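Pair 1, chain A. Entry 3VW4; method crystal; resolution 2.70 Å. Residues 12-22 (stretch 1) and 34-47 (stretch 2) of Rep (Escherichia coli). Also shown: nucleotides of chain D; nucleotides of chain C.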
# COMPACT_ATOMS: atom_id res chain seq x y z
N HIS A 12 2.12 -19.89 10.40
CA HIS A 12 1.46 -19.73 9.18
C HIS A 12 0.27 -18.85 9.38
O HIS A 12 0.00 -17.94 8.57
CB HIS A 12 1.03 -21.09 8.76
CG HIS A 12 0.16 -21.06 7.60
ND1 HIS A 12 -1.21 -21.19 7.71
CD2 HIS A 12 0.46 -20.81 6.28
CE1 HIS A 12 -1.74 -21.09 6.48
NE2 HIS A 12 -0.71 -20.84 5.61
N LEU A 13 -0.49 -19.09 10.43
CA LEU A 13 -1.57 -18.19 10.70
C LEU A 13 -1.07 -16.77 11.03
O LEU A 13 -1.62 -15.82 10.52
CB LEU A 13 -2.45 -18.73 11.81
CG LEU A 13 -3.68 -19.60 11.56
CD1 LEU A 13 -4.00 -20.04 10.14
CD2 LEU A 13 -3.54 -20.78 12.46
N PHE A 14 -0.04 -16.60 11.87
CA PHE A 14 0.39 -15.26 12.28
C PHE A 14 0.89 -14.52 11.06
O PHE A 14 0.68 -13.38 10.88
CB PHE A 14 1.51 -15.39 13.32
CG PHE A 14 2.21 -14.10 13.62
CD1 PHE A 14 1.60 -13.10 14.36
CD2 PHE A 14 3.47 -13.85 13.14
CE1 PHE A 14 2.25 -11.90 14.63
CE2 PHE A 14 4.09 -12.65 13.39
CZ PHE A 14 3.49 -11.67 14.14
N GLU A 15 1.57 -15.20 10.18
CA GLU A 15 2.15 -14.51 8.97
C GLU A 15 1.06 -14.09 7.98
O GLU A 15 1.08 -12.97 7.52
CB GLU A 15 3.19 -15.42 8.25
CG GLU A 15 4.47 -15.60 9.00
CD GLU A 15 5.27 -14.31 8.99
OE1 GLU A 15 5.61 -13.85 7.86
OE2 GLU A 15 5.54 -13.75 10.08
N LYS A 16 0.17 -15.02 7.61
CA LYS A 16 -0.95 -14.75 6.70
C LYS A 16 -1.75 -13.54 7.18
O LYS A 16 -1.77 -12.51 6.55
CB LYS A 16 -1.87 -15.95 6.68
CG LYS A 16 -1.82 -16.72 5.42
CD LYS A 16 -2.55 -15.97 4.34
CE LYS A 16 -2.85 -16.89 3.15
NZ LYS A 16 -1.91 -16.68 1.99
N VAL A 17 -2.35 -13.67 8.34
CA VAL A 17 -3.22 -12.66 8.86
C VAL A 17 -2.51 -11.29 9.13
O VAL A 17 -3.13 -10.21 8.96
CB VAL A 17 -3.91 -13.21 10.13
CG1 VAL A 17 -4.62 -12.14 10.92
CG2 VAL A 17 -4.87 -14.31 9.78
N ARG A 18 -1.25 -11.28 9.57
CA ARG A 18 -0.70 -9.98 9.93
C ARG A 18 -0.59 -9.13 8.66
O ARG A 18 -0.80 -7.94 8.68
CB ARG A 18 0.62 -10.13 10.73
CG ARG A 18 1.88 -10.37 9.91
CD ARG A 18 3.07 -10.51 10.81
NE ARG A 18 4.11 -11.16 10.08
CZ ARG A 18 5.03 -10.51 9.37
NH1 ARG A 18 5.04 -9.17 9.31
NH2 ARG A 18 5.92 -11.21 8.72
N LYS A 19 -0.33 -9.78 7.55
CA LYS A 19 -0.12 -9.08 6.30
C LYS A 19 -1.44 -8.51 5.79
O LYS A 19 -1.48 -7.44 5.15
CB LYS A 19 0.51 -9.98 5.23
CG LYS A 19 2.01 -9.78 4.97
CD LYS A 19 2.84 -10.88 5.68
CE LYS A 19 3.97 -11.53 4.81
NZ LYS A 19 5.15 -10.62 4.48
N TRP A 20 -2.51 -9.26 6.08
CA TRP A 20 -3.86 -8.88 5.69
C TRP A 20 -4.30 -7.70 6.54
O TRP A 20 -4.68 -6.69 6.02
CB TRP A 20 -4.76 -10.08 5.83
CG TRP A 20 -6.24 -9.70 5.95
CD1 TRP A 20 -7.19 -9.58 4.93
CD2 TRP A 20 -6.96 -9.35 7.17
NE1 TRP A 20 -8.37 -9.23 5.45
CE2 TRP A 20 -8.32 -9.10 6.77
CE3 TRP A 20 -6.63 -9.27 8.49
CZ2 TRP A 20 -9.29 -8.74 7.65
CZ3 TRP A 20 -7.61 -8.90 9.39
CH2 TRP A 20 -8.92 -8.60 8.97
N ALA A 21 -4.23 -7.84 7.86
CA ALA A 21 -4.49 -6.77 8.77
C ALA A 21 -3.79 -5.41 8.56
O ALA A 21 -4.39 -4.37 8.87
CB ALA A 21 -4.22 -7.22 10.16
N TYR A 22 -2.55 -5.40 8.07
CA TYR A 22 -1.91 -4.12 7.90
C TYR A 22 -2.72 -3.29 6.92
O TYR A 22 -2.85 -2.06 7.07
CB TYR A 22 -0.46 -4.22 7.41
CG TYR A 22 0.48 -5.01 8.32
CD1 TYR A 22 0.33 -5.02 9.71
CD2 TYR A 22 1.51 -5.78 7.76
CE1 TYR A 22 1.17 -5.78 10.49
CE2 TYR A 22 2.38 -6.53 8.55
CZ TYR A 22 2.22 -6.54 9.91
OH TYR A 22 3.11 -7.31 10.66
N GLN A 34 -14.01 -3.92 18.02
CA GLN A 34 -14.51 -4.52 16.80
C GLN A 34 -13.36 -5.11 15.96
O GLN A 34 -13.47 -6.16 15.38
CB GLN A 34 -15.35 -3.54 15.99
CG GLN A 34 -16.74 -3.25 16.50
CD GLN A 34 -17.46 -4.42 17.08
OE1 GLN A 34 -17.89 -4.36 18.20
NE2 GLN A 34 -17.61 -5.49 16.35
N TRP A 35 -12.24 -4.41 15.95
CA TRP A 35 -11.06 -4.83 15.26
C TRP A 35 -10.58 -6.14 15.86
O TRP A 35 -10.11 -7.03 15.20
CB TRP A 35 -10.04 -3.71 15.45
CG TRP A 35 -8.74 -3.97 14.76
CD1 TRP A 35 -7.46 -3.90 15.31
CD2 TRP A 35 -8.55 -4.31 13.34
NE1 TRP A 35 -6.52 -4.21 14.35
CE2 TRP A 35 -7.14 -4.48 13.14
CE3 TRP A 35 -9.41 -4.52 12.26
CZ2 TRP A 35 -6.63 -4.85 11.95
CZ3 TRP A 35 -8.86 -4.90 11.03
CH2 TRP A 35 -7.50 -5.04 10.89
N LEU A 36 -10.73 -6.29 17.16
CA LEU A 36 -10.19 -7.48 17.80
C LEU A 36 -11.00 -8.62 17.26
O LEU A 36 -10.41 -9.64 16.86
CB LEU A 36 -10.33 -7.42 19.28
CG LEU A 36 -9.40 -8.18 20.18
CD1 LEU A 36 -10.23 -8.65 21.38
CD2 LEU A 36 -8.68 -9.34 19.50
N ASP A 37 -12.33 -8.47 17.23
CA ASP A 37 -13.17 -9.53 16.75
C ASP A 37 -12.88 -9.80 15.26
O ASP A 37 -12.66 -10.97 14.88
CB ASP A 37 -14.60 -9.24 17.06
CG ASP A 37 -14.91 -9.30 18.59
OD1 ASP A 37 -14.07 -9.89 19.44
OD2 ASP A 37 -16.08 -8.77 18.98
N ALA A 38 -12.69 -8.73 14.50
CA ALA A 38 -12.40 -8.86 13.09
C ALA A 38 -11.17 -9.74 12.80
O ALA A 38 -11.26 -10.63 11.90
CB ALA A 38 -12.27 -7.53 12.39
N VAL A 39 -10.08 -9.53 13.53
CA VAL A 39 -8.85 -10.18 13.20
C VAL A 39 -8.91 -11.65 13.63
O VAL A 39 -8.65 -12.57 12.81
CB VAL A 39 -7.73 -9.46 13.87
CG1 VAL A 39 -6.46 -10.31 13.94
CG2 VAL A 39 -7.54 -8.14 13.15
N ILE A 40 -9.33 -11.90 14.86
CA ILE A 40 -9.59 -13.26 15.28
C ILE A 40 -10.42 -14.00 14.25
O ILE A 40 -10.13 -15.11 13.91
CB ILE A 40 -10.33 -13.30 16.62
CG1 ILE A 40 -9.45 -12.65 17.68
CG2 ILE A 40 -10.77 -14.72 16.98
CD1 ILE A 40 -10.16 -12.61 19.05
N GLN A 41 -11.45 -13.35 13.73
CA GLN A 41 -12.31 -14.01 12.80
C GLN A 41 -11.57 -14.37 11.49
O GLN A 41 -11.74 -15.45 10.94
CB GLN A 41 -13.47 -13.13 12.60
CG GLN A 41 -14.37 -13.46 11.48
CD GLN A 41 -15.68 -12.70 11.62
OE1 GLN A 41 -16.66 -13.27 12.12
NE2 GLN A 41 -15.69 -11.38 11.23
N ARG A 42 -10.66 -13.50 11.08
CA ARG A 42 -9.80 -13.85 9.96
C ARG A 42 -8.78 -14.98 10.28
O ARG A 42 -8.46 -15.81 9.41
CB ARG A 42 -9.16 -12.64 9.33
CG ARG A 42 -8.32 -13.10 8.18
CD ARG A 42 -8.38 -12.24 6.93
NE ARG A 42 -9.66 -12.22 6.26
CZ ARG A 42 -9.80 -12.10 4.95
NH1 ARG A 42 -8.75 -12.06 4.16
NH2 ARG A 42 -11.01 -12.07 4.42
N VAL A 43 -8.36 -15.07 11.53
CA VAL A 43 -7.50 -16.16 11.92
C VAL A 43 -8.32 -17.44 11.86
O VAL A 43 -7.82 -18.47 11.38
CB VAL A 43 -6.88 -16.02 13.34
CG1 VAL A 43 -5.99 -17.22 13.62
CG2 VAL A 43 -6.08 -14.73 13.50
N GLU A 44 -9.56 -17.39 12.32
CA GLU A 44 -10.43 -18.56 12.21
C GLU A 44 -10.72 -19.00 10.76
O GLU A 44 -10.88 -20.17 10.49
CB GLU A 44 -11.71 -18.35 13.01
CG GLU A 44 -11.39 -18.49 14.45
CD GLU A 44 -12.46 -18.00 15.42
OE1 GLU A 44 -13.40 -17.19 15.06
OE2 GLU A 44 -12.37 -18.42 16.61
N MET A 45 -10.76 -18.08 9.81
CA MET A 45 -11.12 -18.53 8.50
C MET A 45 -9.94 -19.31 7.91
O MET A 45 -10.14 -20.36 7.30
CB MET A 45 -11.61 -17.37 7.60
CG MET A 45 -11.79 -17.69 6.13
SD MET A 45 -11.52 -16.18 5.16
CE MET A 45 -9.78 -15.77 5.54
N TYR A 46 -8.72 -18.82 8.12
CA TYR A 46 -7.57 -19.61 7.62
C TYR A 46 -7.42 -20.95 8.34
O TYR A 46 -7.05 -21.94 7.72
CB TYR A 46 -6.24 -18.83 7.63
CG TYR A 46 -6.23 -17.67 6.69
CD1 TYR A 46 -6.29 -17.83 5.32
CD2 TYR A 46 -6.16 -16.40 7.19
CE1 TYR A 46 -6.30 -16.72 4.47
CE2 TYR A 46 -6.14 -15.31 6.37
CZ TYR A 46 -6.21 -15.45 5.02
OH TYR A 46 -6.22 -14.26 4.24
N ASN A 47 -7.73 -20.96 9.62
CA ASN A 47 -7.50 -22.09 10.45
C ASN A 47 -8.40 -23.23 9.99
O ASN A 47 -8.01 -24.38 10.02
CB ASN A 47 -7.76 -21.72 11.89
CG ASN A 47 -7.45 -22.83 12.84
OD1 ASN A 47 -6.35 -23.34 12.87
ND2 ASN A 47 -8.41 -23.20 13.67
P DG D 1 5.75 -9.73 19.84
OP1 DG D 1 5.83 -10.44 21.16
OP2 DG D 1 4.76 -8.58 19.64
O5' DG D 1 7.16 -9.47 19.11
C5' DG D 1 8.22 -10.45 19.03
C4' DG D 1 8.12 -11.25 17.75
O4' DG D 1 7.08 -12.25 17.88
C3' DG D 1 7.83 -10.48 16.46
O3' DG D 1 8.95 -10.66 15.58
C2' DG D 1 6.64 -11.19 15.83
C1' DG D 1 6.42 -12.45 16.64
N9 DG D 1 5.04 -12.75 16.96
C8 DG D 1 4.17 -11.96 17.67
N7 DG D 1 3.01 -12.53 17.88
C5 DG D 1 3.14 -13.79 17.32
C6 DG D 1 2.19 -14.84 17.18
O6 DG D 1 1.04 -14.90 17.60
N1 DG D 1 2.73 -15.93 16.52
C2 DG D 1 4.00 -16.00 16.02
N2 DG D 1 4.33 -17.15 15.40
N3 DG D 1 4.88 -15.01 16.09
C4 DG D 1 4.40 -13.96 16.77
P DA D 2 9.52 -9.39 14.87
OP1 DA D 2 10.76 -9.83 14.24
OP2 DA D 2 9.48 -8.38 15.98
O5' DA D 2 8.70 -8.80 13.61
C5' DA D 2 8.19 -9.60 12.51
C4' DA D 2 7.38 -8.74 11.55
O4' DA D 2 6.00 -8.55 11.99
C3' DA D 2 7.87 -7.32 11.34
O3' DA D 2 7.26 -6.88 10.16
C2' DA D 2 7.24 -6.61 12.52
C1' DA D 2 5.87 -7.27 12.62
N9 DA D 2 5.30 -7.50 13.95
C8 DA D 2 5.88 -7.65 15.17
N7 DA D 2 5.03 -7.88 16.14
C5 DA D 2 3.80 -7.96 15.50
C6 DA D 2 2.51 -8.27 15.95
N6 DA D 2 2.20 -8.51 17.23
N1 DA D 2 1.51 -8.27 15.04
C2 DA D 2 1.80 -7.97 13.77
N3 DA D 2 2.98 -7.70 13.22
C4 DA D 2 3.95 -7.73 14.15
P DT C 20 3.47 -8.15 -0.97
OP1 DT C 20 2.92 -6.79 -0.73
OP2 DT C 20 2.83 -9.31 -0.31
O5' DT C 20 3.50 -8.46 -2.54
C5' DT C 20 3.25 -7.44 -3.56
C4' DT C 20 1.77 -7.23 -3.78
O4' DT C 20 1.01 -8.10 -2.91
C3' DT C 20 1.27 -5.82 -3.48
O3' DT C 20 1.22 -5.07 -4.69
C2' DT C 20 -0.15 -6.03 -2.98
C1' DT C 20 -0.25 -7.52 -2.63
N1 DT C 20 -0.60 -7.83 -1.21
C2 DT C 20 -1.32 -8.98 -0.96
O2 DT C 20 -1.66 -9.76 -1.84
N3 DT C 20 -1.62 -9.19 0.37
C4 DT C 20 -1.29 -8.39 1.44
O4 DT C 20 -1.63 -8.71 2.58
C5 DT C 20 -0.54 -7.19 1.11
C7 DT C 20 -0.13 -6.26 2.21
C6 DT C 20 -0.23 -6.98 -0.18

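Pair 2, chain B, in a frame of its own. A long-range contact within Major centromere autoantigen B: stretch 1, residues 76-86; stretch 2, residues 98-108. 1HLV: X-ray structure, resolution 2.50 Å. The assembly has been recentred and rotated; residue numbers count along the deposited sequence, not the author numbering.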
# COMPACT_ATOMS: atom_id res chain seq x y z
N LYS B 76 -4.89 -12.78 -2.45
CA LYS B 76 -4.63 -13.93 -1.61
C LYS B 76 -3.35 -14.61 -2.07
O LYS B 76 -2.51 -14.99 -1.25
CB LYS B 76 -5.81 -14.91 -1.66
CG LYS B 76 -5.72 -16.06 -0.68
CD LYS B 76 -6.95 -16.95 -0.80
CE LYS B 76 -6.86 -18.18 0.10
NZ LYS B 76 -7.10 -17.91 1.55
N LEU B 77 -3.19 -14.75 -3.39
CA LEU B 77 -2.01 -15.37 -3.98
C LEU B 77 -0.77 -14.55 -3.62
O LEU B 77 0.27 -15.10 -3.23
CB LEU B 77 -2.17 -15.47 -5.50
CG LEU B 77 -1.00 -16.00 -6.34
CD1 LEU B 77 -1.48 -16.45 -7.72
CD2 LEU B 77 0.05 -14.91 -6.47
N GLU B 78 -0.88 -13.23 -3.75
CA GLU B 78 0.24 -12.35 -3.43
C GLU B 78 0.72 -12.49 -1.99
O GLU B 78 1.91 -12.33 -1.70
CB GLU B 78 -0.15 -10.90 -3.71
CG GLU B 78 -0.13 -10.57 -5.18
CD GLU B 78 -0.71 -9.21 -5.49
OE1 GLU B 78 -0.49 -8.27 -4.69
OE2 GLU B 78 -1.36 -9.09 -6.55
N GLY B 79 -0.21 -12.80 -1.09
CA GLY B 79 0.15 -12.96 0.30
C GLY B 79 1.07 -14.15 0.44
O GLY B 79 2.15 -14.06 1.03
N LEU B 80 0.64 -15.28 -0.11
CA LEU B 80 1.43 -16.51 -0.06
C LEU B 80 2.79 -16.36 -0.75
O LEU B 80 3.81 -16.79 -0.22
CB LEU B 80 0.62 -17.65 -0.68
CG LEU B 80 -0.65 -17.90 0.15
CD1 LEU B 80 -1.65 -18.78 -0.59
CD2 LEU B 80 -0.24 -18.50 1.50
N LEU B 81 2.79 -15.72 -1.92
CA LEU B 81 4.01 -15.50 -2.69
C LEU B 81 5.03 -14.69 -1.89
O LEU B 81 6.22 -15.03 -1.84
CB LEU B 81 3.66 -14.77 -3.99
CG LEU B 81 4.73 -14.66 -5.08
CD1 LEU B 81 5.21 -16.05 -5.48
CD2 LEU B 81 4.16 -13.93 -6.28
N ILE B 82 4.56 -13.62 -1.26
CA ILE B 82 5.45 -12.77 -0.47
C ILE B 82 6.07 -13.57 0.66
O ILE B 82 7.29 -13.59 0.82
CB ILE B 82 4.68 -11.56 0.12
CG1 ILE B 82 4.42 -10.53 -0.98
CG2 ILE B 82 5.46 -10.94 1.27
CD1 ILE B 82 3.56 -9.38 -0.56
N ALA B 83 5.23 -14.24 1.45
CA ALA B 83 5.72 -15.04 2.56
C ALA B 83 6.80 -15.98 2.06
O ALA B 83 7.84 -16.16 2.71
CB ALA B 83 4.58 -15.83 3.17
N TRP B 84 6.55 -16.57 0.90
CA TRP B 84 7.48 -17.51 0.29
C TRP B 84 8.86 -16.94 -0.05
O TRP B 84 9.87 -17.43 0.47
CB TRP B 84 6.85 -18.09 -0.98
CG TRP B 84 7.82 -18.84 -1.84
CD1 TRP B 84 8.30 -20.11 -1.64
CD2 TRP B 84 8.46 -18.36 -3.03
NE1 TRP B 84 9.19 -20.44 -2.63
CE2 TRP B 84 9.31 -19.39 -3.50
CE3 TRP B 84 8.39 -17.16 -3.75
CZ2 TRP B 84 10.09 -19.25 -4.66
CZ3 TRP B 84 9.16 -17.02 -4.90
CH2 TRP B 84 10.00 -18.07 -5.34
N PHE B 85 8.92 -15.92 -0.90
CA PHE B 85 10.22 -15.36 -1.27
C PHE B 85 10.85 -14.55 -0.14
O PHE B 85 12.07 -14.36 -0.12
CB PHE B 85 10.13 -14.52 -2.56
CG PHE B 85 9.43 -13.18 -2.40
CD1 PHE B 85 9.90 -12.21 -1.52
CD2 PHE B 85 8.34 -12.87 -3.21
CE1 PHE B 85 9.29 -10.96 -1.45
CE2 PHE B 85 7.73 -11.62 -3.15
CZ PHE B 85 8.21 -10.66 -2.27
N GLN B 86 10.02 -14.09 0.78
CA GLN B 86 10.51 -13.31 1.91
C GLN B 86 11.27 -14.23 2.85
O GLN B 86 12.08 -13.79 3.66
CB GLN B 86 9.33 -12.67 2.64
CG GLN B 86 9.59 -11.26 3.08
CD GLN B 86 8.30 -10.51 3.34
OE1 GLN B 86 7.50 -10.90 4.20
NE2 GLN B 86 8.08 -9.43 2.60
N ILE B 98 12.31 -15.43 -12.79
CA ILE B 98 11.79 -16.62 -13.44
C ILE B 98 11.21 -17.60 -12.42
O ILE B 98 10.20 -18.25 -12.67
CB ILE B 98 12.91 -17.31 -14.28
CG1 ILE B 98 12.88 -16.74 -15.70
CG2 ILE B 98 12.72 -18.81 -14.33
CD1 ILE B 98 11.55 -16.97 -16.41
N ILE B 99 11.86 -17.71 -11.26
CA ILE B 99 11.37 -18.60 -10.23
C ILE B 99 10.11 -18.01 -9.60
O ILE B 99 9.19 -18.73 -9.23
CB ILE B 99 12.45 -18.80 -9.14
CG1 ILE B 99 13.70 -19.42 -9.77
CG2 ILE B 99 11.92 -19.71 -8.06
CD1 ILE B 99 13.44 -20.71 -10.53
N LEU B 100 10.07 -16.69 -9.50
CA LEU B 100 8.93 -16.00 -8.92
C LEU B 100 7.67 -16.27 -9.74
O LEU B 100 6.63 -16.61 -9.18
CB LEU B 100 9.18 -14.49 -8.89
CG LEU B 100 8.15 -13.66 -8.14
CD1 LEU B 100 8.53 -13.61 -6.67
CD2 LEU B 100 8.12 -12.26 -8.70
N LYS B 101 7.77 -16.13 -11.06
CA LYS B 101 6.60 -16.35 -11.92
C LYS B 101 6.15 -17.79 -11.92
O LYS B 101 4.96 -18.09 -12.10
CB LYS B 101 6.91 -15.92 -13.35
CG LYS B 101 5.78 -16.18 -14.30
CD LYS B 101 6.07 -15.61 -15.66
CE LYS B 101 4.92 -15.85 -16.62
NZ LYS B 101 5.19 -15.25 -17.95
N GLU B 102 7.09 -18.70 -11.72
CA GLU B 102 6.82 -20.12 -11.70
C GLU B 102 6.05 -20.47 -10.43
O GLU B 102 5.04 -21.20 -10.46
CB GLU B 102 8.15 -20.86 -11.74
CG GLU B 102 8.08 -22.36 -11.83
CD GLU B 102 9.47 -22.95 -11.90
OE1 GLU B 102 10.20 -22.64 -12.88
OE2 GLU B 102 9.86 -23.72 -10.99
N LYS B 103 6.52 -19.93 -9.32
CA LYS B 103 5.90 -20.14 -8.03
C LYS B 103 4.49 -19.58 -7.98
O LYS B 103 3.60 -20.18 -7.39
CB LYS B 103 6.76 -19.50 -6.93
CG LYS B 103 6.22 -19.70 -5.53
CD LYS B 103 6.18 -21.16 -5.14
CE LYS B 103 5.82 -21.33 -3.68
NZ LYS B 103 5.78 -22.76 -3.26
N ALA B 104 4.28 -18.43 -8.61
CA ALA B 104 2.96 -17.80 -8.62
C ALA B 104 1.94 -18.64 -9.37
O ALA B 104 0.78 -18.75 -8.96
CB ALA B 104 3.04 -16.42 -9.24
N LEU B 105 2.36 -19.24 -10.48
CA LEU B 105 1.46 -20.07 -11.26
C LEU B 105 1.08 -21.34 -10.49
O LEU B 105 -0.03 -21.86 -10.66
CB LEU B 105 2.10 -20.42 -12.61
CG LEU B 105 2.17 -19.26 -13.61
CD1 LEU B 105 2.91 -19.71 -14.87
CD2 LEU B 105 0.77 -18.79 -13.97
N ARG B 106 1.99 -21.83 -9.65
CA ARG B 106 1.72 -23.02 -8.85
C ARG B 106 0.75 -22.72 -7.71
O ARG B 106 -0.12 -23.52 -7.40
CB ARG B 106 3.01 -23.59 -8.26
CG ARG B 106 3.92 -24.29 -9.23
CD ARG B 106 5.26 -24.51 -8.56
NE ARG B 106 6.25 -25.15 -9.43
CZ ARG B 106 7.55 -25.19 -9.15
NH1 ARG B 106 8.00 -24.62 -8.04
NH2 ARG B 106 8.39 -25.80 -9.98
N ILE B 107 0.94 -21.57 -7.07
CA ILE B 107 0.07 -21.15 -5.99
C ILE B 107 -1.34 -20.95 -6.56
O ILE B 107 -2.33 -21.32 -5.94
CB ILE B 107 0.57 -19.84 -5.35
CG1 ILE B 107 1.95 -20.07 -4.72
CG2 ILE B 107 -0.40 -19.34 -4.29
CD1 ILE B 107 2.56 -18.83 -4.07
N ALA B 108 -1.41 -20.40 -7.77
CA ALA B 108 -2.70 -20.17 -8.40
C ALA B 108 -3.44 -21.48 -8.65
O ALA B 108 -4.67 -21.53 -8.54
CB ALA B 108 -2.53 -19.42 -9.72

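What most sharply separates the two contacts? It is the cation that covers a matched tryptophan. In pair 1 the guanidinium of Arg A42 lies flat on Trp A20, centres 3.8 Å apart and planes at 18°, while its CD carbon sits 3.1 Å from the centroid of the five-membered ring. The closeness of Trp A20 NE1 to Arg A42 NH1, 3.1 Å, is no hydrogen bond, since both are donors; the flat stack accounts for it. In pair 2 the matching Lys B103 has no plane to lay down. Its CE rests over the face of Trp B84, 3.6 Å from the centroid of the five-membered ring, and NZ makes an off-centre cation-pi contact, 4.4 Å from the same centroid.

What backbone do these side chains share? Each pair is two helices crossing at 134° in pair 1 and 132° in pair 2, with axes 9.7 and 9.8 Å apart at closest approach. Fourteen central residues superpose with an RMSD of 0.4 Å, and Trp A20 and Trp B84 fall together with side-chain centres only 0.6 Å apart. No hydrogen bond joins the helices in either pair, so side-chain packing carries the contact.

How is the middle of the crossing filled? A knob enters a four-residue hole at the same position: Val A17 among Val A39, Arg A42, Val A43 and Tyr A46, and Leu B81 among Leu B100, Lys B103, Ala B104 and Ile B107. Pair 1 sets a smaller knob against a larger wall residue, with Val A17 CG2 3.9 Å from Val A43 CG2; pair 2 does the reverse, Leu B81 CD2 lying 4.0 Å from Ala B104 CB. At this one point bulk moves from wall to knob, while the axis separation is nearly the same (9.7 and 9.8 Å).

What happens around this centre? The aromatic Tyr A46 matches the aliphatic Ile B107. The tyrosine offers its ring face to Lys A16, whose CD is 4.0 Å from the ring centroid, and its edge to Val A17, with CD2 3.6 Å from Val A17 CG2. Ile B107 instead makes branched aliphatic contacts, its CG2 lying 3.9 Å from Leu B80 CD1 and 4.0 Å from Leu B77 CG. Beyond the tryptophan, Phe B85 places CD2 3.5 Å from Leu B100 CD1; the matching Ala A21 is the smaller residue.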